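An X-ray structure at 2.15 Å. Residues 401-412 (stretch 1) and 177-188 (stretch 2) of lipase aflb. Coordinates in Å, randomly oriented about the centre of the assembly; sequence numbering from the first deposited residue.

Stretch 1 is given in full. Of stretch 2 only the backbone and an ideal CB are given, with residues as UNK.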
# COMPACT_ATOMS: atom_id res chain seq x y z
N PRO A 401 10.48 -9.67 -14.38
CA PRO A 401 11.90 -10.10 -14.41
C PRO A 401 12.77 -9.44 -13.33
O PRO A 401 13.79 -10.00 -12.94
CB PRO A 401 12.37 -9.69 -15.82
CG PRO A 401 11.14 -9.45 -16.61
CD PRO A 401 10.06 -9.05 -15.65
N GLN A 402 12.35 -8.27 -12.84
CA GLN A 402 13.05 -7.48 -11.82
C GLN A 402 12.99 -8.06 -10.41
O GLN A 402 13.80 -7.69 -9.56
CB GLN A 402 12.55 -6.02 -11.83
CG GLN A 402 12.82 -5.27 -13.15
CD GLN A 402 11.78 -5.55 -14.22
OE1 GLN A 402 10.62 -5.85 -13.94
NE2 GLN A 402 12.19 -5.46 -15.48
N LEU A 403 12.03 -8.96 -10.14
CA LEU A 403 11.88 -9.55 -8.81
C LEU A 403 12.16 -11.05 -8.80
O LEU A 403 12.04 -11.72 -9.83
CB LEU A 403 10.49 -9.24 -8.20
CG LEU A 403 10.07 -7.76 -8.04
CD1 LEU A 403 8.68 -7.67 -7.45
CD2 LEU A 403 11.03 -6.99 -7.15
N GLY A 404 12.51 -11.56 -7.62
CA GLY A 404 12.79 -12.98 -7.41
C GLY A 404 12.01 -13.56 -6.25
O GLY A 404 11.11 -12.90 -5.71
N LEU A 405 12.35 -14.79 -5.87
CA LEU A 405 11.74 -15.53 -4.76
C LEU A 405 11.68 -14.73 -3.44
O LEU A 405 10.60 -14.64 -2.86
CB LEU A 405 12.46 -16.88 -4.57
CG LEU A 405 12.02 -17.77 -3.39
CD1 LEU A 405 10.56 -18.21 -3.52
CD2 LEU A 405 12.94 -18.97 -3.24
N ASP A 406 12.82 -14.16 -2.98
CA ASP A 406 12.91 -13.38 -1.74
C ASP A 406 11.99 -12.17 -1.72
O ASP A 406 11.49 -11.80 -0.65
CB ASP A 406 14.37 -12.97 -1.45
CG ASP A 406 15.30 -14.11 -1.08
OD1 ASP A 406 14.83 -15.27 -1.00
OD2 ASP A 406 16.50 -13.85 -0.86
N ASP A 407 11.74 -11.59 -2.90
CA ASP A 407 10.82 -10.46 -3.09
C ASP A 407 9.38 -10.91 -2.87
O ASP A 407 8.64 -10.23 -2.16
CB ASP A 407 11.02 -9.84 -4.47
CG ASP A 407 12.41 -9.26 -4.67
OD1 ASP A 407 12.82 -8.42 -3.85
OD2 ASP A 407 13.07 -9.63 -5.66
N LEU A 408 8.99 -12.08 -3.42
CA LEU A 408 7.67 -12.70 -3.24
C LEU A 408 7.47 -13.00 -1.74
O LEU A 408 6.46 -12.60 -1.17
CB LEU A 408 7.59 -14.02 -4.06
CG LEU A 408 6.21 -14.67 -4.33
CD1 LEU A 408 6.34 -15.75 -5.35
CD2 LEU A 408 5.60 -15.29 -3.08
N LEU A 409 8.44 -13.71 -1.12
CA LEU A 409 8.39 -14.10 0.30
C LEU A 409 8.35 -12.91 1.25
O LEU A 409 7.54 -12.90 2.17
CB LEU A 409 9.51 -15.08 0.68
CG LEU A 409 9.71 -16.32 -0.22
CD1 LEU A 409 10.92 -17.13 0.22
CD2 LEU A 409 8.46 -17.19 -0.27
N GLY A 410 9.22 -11.93 1.01
CA GLY A 410 9.31 -10.72 1.80
C GLY A 410 8.05 -9.89 1.77
O GLY A 410 7.62 -9.38 2.81
N THR A 411 7.43 -9.76 0.58
CA THR A 411 6.16 -9.03 0.39
C THR A 411 5.04 -9.71 1.20
O THR A 411 4.23 -9.03 1.82
CB THR A 411 5.82 -8.91 -1.10
OG1 THR A 411 6.87 -8.20 -1.76
CG2 THR A 411 4.49 -8.20 -1.36
N GLU A 412 5.01 -11.04 1.20
CA GLU A 412 4.04 -11.82 1.97
C GLU A 412 4.26 -11.66 3.48
O GLU A 412 3.29 -11.54 4.23
CB GLU A 412 4.09 -13.31 1.55
CG GLU A 412 3.36 -13.59 0.24
CD GLU A 412 1.93 -13.08 0.16
OE1 GLU A 412 1.24 -13.10 1.20
OE2 GLU A 412 1.49 -12.67 -0.93
N UNK A 177 8.11 -1.61 0.26
CA UNK A 177 8.66 -1.45 -1.08
C UNK A 177 10.06 -2.02 -1.28
O UNK A 177 10.47 -2.20 -2.42
CB UNK A 177 8.68 0.04 -1.43
N UNK A 178 10.76 -2.38 -0.19
CA UNK A 178 12.08 -3.01 -0.25
C UNK A 178 12.00 -4.29 -1.10
O UNK A 178 12.89 -4.55 -1.90
CB UNK A 178 12.59 -3.33 1.16
N UNK A 179 10.90 -5.06 -0.95
CA UNK A 179 10.66 -6.32 -1.64
C UNK A 179 9.87 -6.21 -2.95
O UNK A 179 9.45 -7.24 -3.50
CB UNK A 179 9.92 -7.26 -0.69
N UNK A 180 9.67 -4.99 -3.48
CA UNK A 180 8.94 -4.86 -4.74
C UNK A 180 9.23 -3.54 -5.47
O UNK A 180 10.33 -3.39 -5.99
CB UNK A 180 7.44 -4.98 -4.47
N UNK A 181 8.26 -2.61 -5.53
CA UNK A 181 8.35 -1.37 -6.30
C UNK A 181 9.44 -0.38 -5.86
O UNK A 181 9.68 0.60 -6.56
CB UNK A 181 7.00 -0.66 -6.24
N UNK A 182 10.18 -0.70 -4.79
CA UNK A 182 11.35 0.09 -4.41
C UNK A 182 12.40 -0.07 -5.50
O UNK A 182 13.31 0.76 -5.63
CB UNK A 182 11.90 -0.34 -3.05
N UNK A 183 12.24 -1.14 -6.33
CA UNK A 183 13.09 -1.51 -7.47
C UNK A 183 12.50 -1.06 -8.83
O UNK A 183 12.98 -1.52 -9.88
CB UNK A 183 13.30 -3.03 -7.48
N UNK A 184 11.49 -0.17 -8.83
CA UNK A 184 10.85 0.34 -10.06
C UNK A 184 11.84 1.02 -11.03
O UNK A 184 11.67 0.91 -12.25
CB UNK A 184 9.75 1.34 -9.69
N UNK A 185 12.88 1.65 -10.48
CA UNK A 185 13.94 2.30 -11.25
C UNK A 185 14.71 1.34 -12.15
O UNK A 185 15.35 1.78 -13.10
CB UNK A 185 14.92 2.99 -10.30
N UNK A 186 14.64 0.02 -11.86
CA UNK A 186 15.28 -1.03 -12.66
C UNK A 186 14.40 -1.38 -13.88
O UNK A 186 14.88 -2.07 -14.79
CB UNK A 186 15.53 -2.27 -11.81
N UNK A 187 13.13 -0.94 -13.90
CA UNK A 187 12.17 -1.25 -14.97
C UNK A 187 11.72 -0.04 -15.77
O UNK A 187 11.33 -0.18 -16.93
CB UNK A 187 10.94 -1.93 -14.37
N UNK A 188 11.75 1.15 -15.15
CA UNK A 188 11.30 2.41 -15.74
C UNK A 188 12.30 3.52 -15.42
O UNK A 188 13.18 3.33 -14.57
CB UNK A 188 9.91 2.78 -15.23

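At position 177 the CA-to-CB bond points away from stretch 1, whose atoms set no limit there, so many residues would do; it is Tyr-177. Position 178 points sideways with nothing of stretch 1 near its CB, again leaving the choice wide. Tyr-178 fills it, and its carbonyl matters later.

Position 179 faces stretch 1 at close range. Its CB points toward the helix of stretch 1, 3.5 Å from Asp-407 O, and beyond it lies the bare backbone of Gly-410. A flat, nonpolar side chain could lie on such a surface, and an aromatic ring would use it best. The residue is Phe-179. Gly-410 CA sits 3.4 Å from the centroid of the Phe-179 ring, 5° off the normal, a CH-pi contact over the face. The closeness depends on glycine: an ideal CB on Gly-410 would come within 2.1 Å of Phe-179 CD1.

Position 180 points sideways, its CB 4.3 Å from Thr-411 OG1 and 4.2 Å from Leu-403 CD1. A short polar side chain could reach the hydroxyl, while a small aliphatic one could settle for the leucine. Asn-180 takes the polar option: its ND2 donates to Thr-411 OG1 at 3.0 Å. That hydroxyl in turn donates to Asp-407 O at 2.7 Å, so it serves as both acceptor and donor.

Position 181 points away, and stretch 1 makes no demand; it is Phe-181. At position 182 the limit is local, for an ideal CB would lie 2.4 Å from the carbonyl O of residue 177. Glycine suits, and Gly-182 is found.

Position 183 points toward stretch 1, with Leu-403 CD2 4.6 Å from its CB and the carboxylate of Asp-407 farther off. A long side chain with an aliphatic stem and a positive end, lysine or arginine, would answer both. Lys-183 passes its CD 3.8 Å from Leu-403 CD2, then bends at chi4 (p) to bring NZ 2.8 Å from Asp-407 OD1 in a salt bridge. NZ also donates to Tyr-178 O at 2.9 Å. The other carboxylate oxygen, Asp-407 OD2, accepts from Gly-404 N at 2.8 Å.

Positions 184 and 185 make no contact with stretch 1; they are Leu-184 and Gly-185.

Position 186 points toward Gln-402, whose CG lies 4.3 Å from the ideal CB. Small residues fit easily, and Ser-186 makes only a light contact. At position 187 the CB also points toward Gln-402, so a small nonpolar group suits: Ala-187 CB packs 3.7 Å from Gln-402 CD. Position 188 is out of reach and holds Ala-188.

Stretch 2 (177-188) YYFNFGKLGSAA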
# COMPACT_ATOMS: atom_id res chain seq x y z
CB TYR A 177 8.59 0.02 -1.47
CG TYR A 177 7.15 0.43 -1.71
CD1 TYR A 177 6.43 -0.08 -2.79
CD2 TYR A 177 6.49 1.29 -0.84
CE1 TYR A 177 5.10 0.26 -3.00
CE2 TYR A 177 5.16 1.65 -1.05
CZ TYR A 177 4.47 1.14 -2.14
OH TYR A 177 3.18 1.51 -2.39
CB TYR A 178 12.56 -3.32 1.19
CG TYR A 178 13.89 -4.04 1.28
CD1 TYR A 178 15.08 -3.32 1.36
CD2 TYR A 178 13.96 -5.43 1.33
CE1 TYR A 178 16.31 -3.97 1.45
CE2 TYR A 178 15.18 -6.09 1.43
CZ TYR A 178 16.36 -5.36 1.48
OH TYR A 178 17.56 -6.01 1.58
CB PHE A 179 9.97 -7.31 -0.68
CG PHE A 179 10.79 -7.70 0.52
CD1 PHE A 179 11.89 -8.55 0.39
CD2 PHE A 179 10.44 -7.28 1.80
CE1 PHE A 179 12.64 -8.93 1.50
CE2 PHE A 179 11.18 -7.68 2.91
CZ PHE A 179 12.27 -8.51 2.76
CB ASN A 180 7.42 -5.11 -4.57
CG ASN A 180 6.83 -4.49 -3.33
OD1 ASN A 180 6.52 -3.30 -3.31
ND2 ASN A 180 6.66 -5.28 -2.29
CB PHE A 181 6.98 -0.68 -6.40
CG PHE A 181 6.08 -1.34 -7.42
CD1 PHE A 181 6.36 -1.25 -8.78
CD2 PHE A 181 4.95 -2.05 -7.02
CE1 PHE A 181 5.53 -1.86 -9.73
CE2 PHE A 181 4.11 -2.66 -7.97
CZ PHE A 181 4.40 -2.55 -9.31
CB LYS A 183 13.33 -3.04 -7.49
CG LYS A 183 14.15 -3.59 -6.33
CD LYS A 183 14.24 -5.10 -6.43
CE LYS A 183 15.02 -5.73 -5.31
NZ LYS A 183 14.17 -5.93 -4.11
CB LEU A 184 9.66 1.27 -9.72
CG LEU A 184 8.86 1.91 -10.87
CD1 LEU A 184 8.13 0.85 -11.71
CD2 LEU A 184 7.89 2.96 -10.34
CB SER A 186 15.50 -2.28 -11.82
OG SER A 186 16.27 -2.01 -10.66
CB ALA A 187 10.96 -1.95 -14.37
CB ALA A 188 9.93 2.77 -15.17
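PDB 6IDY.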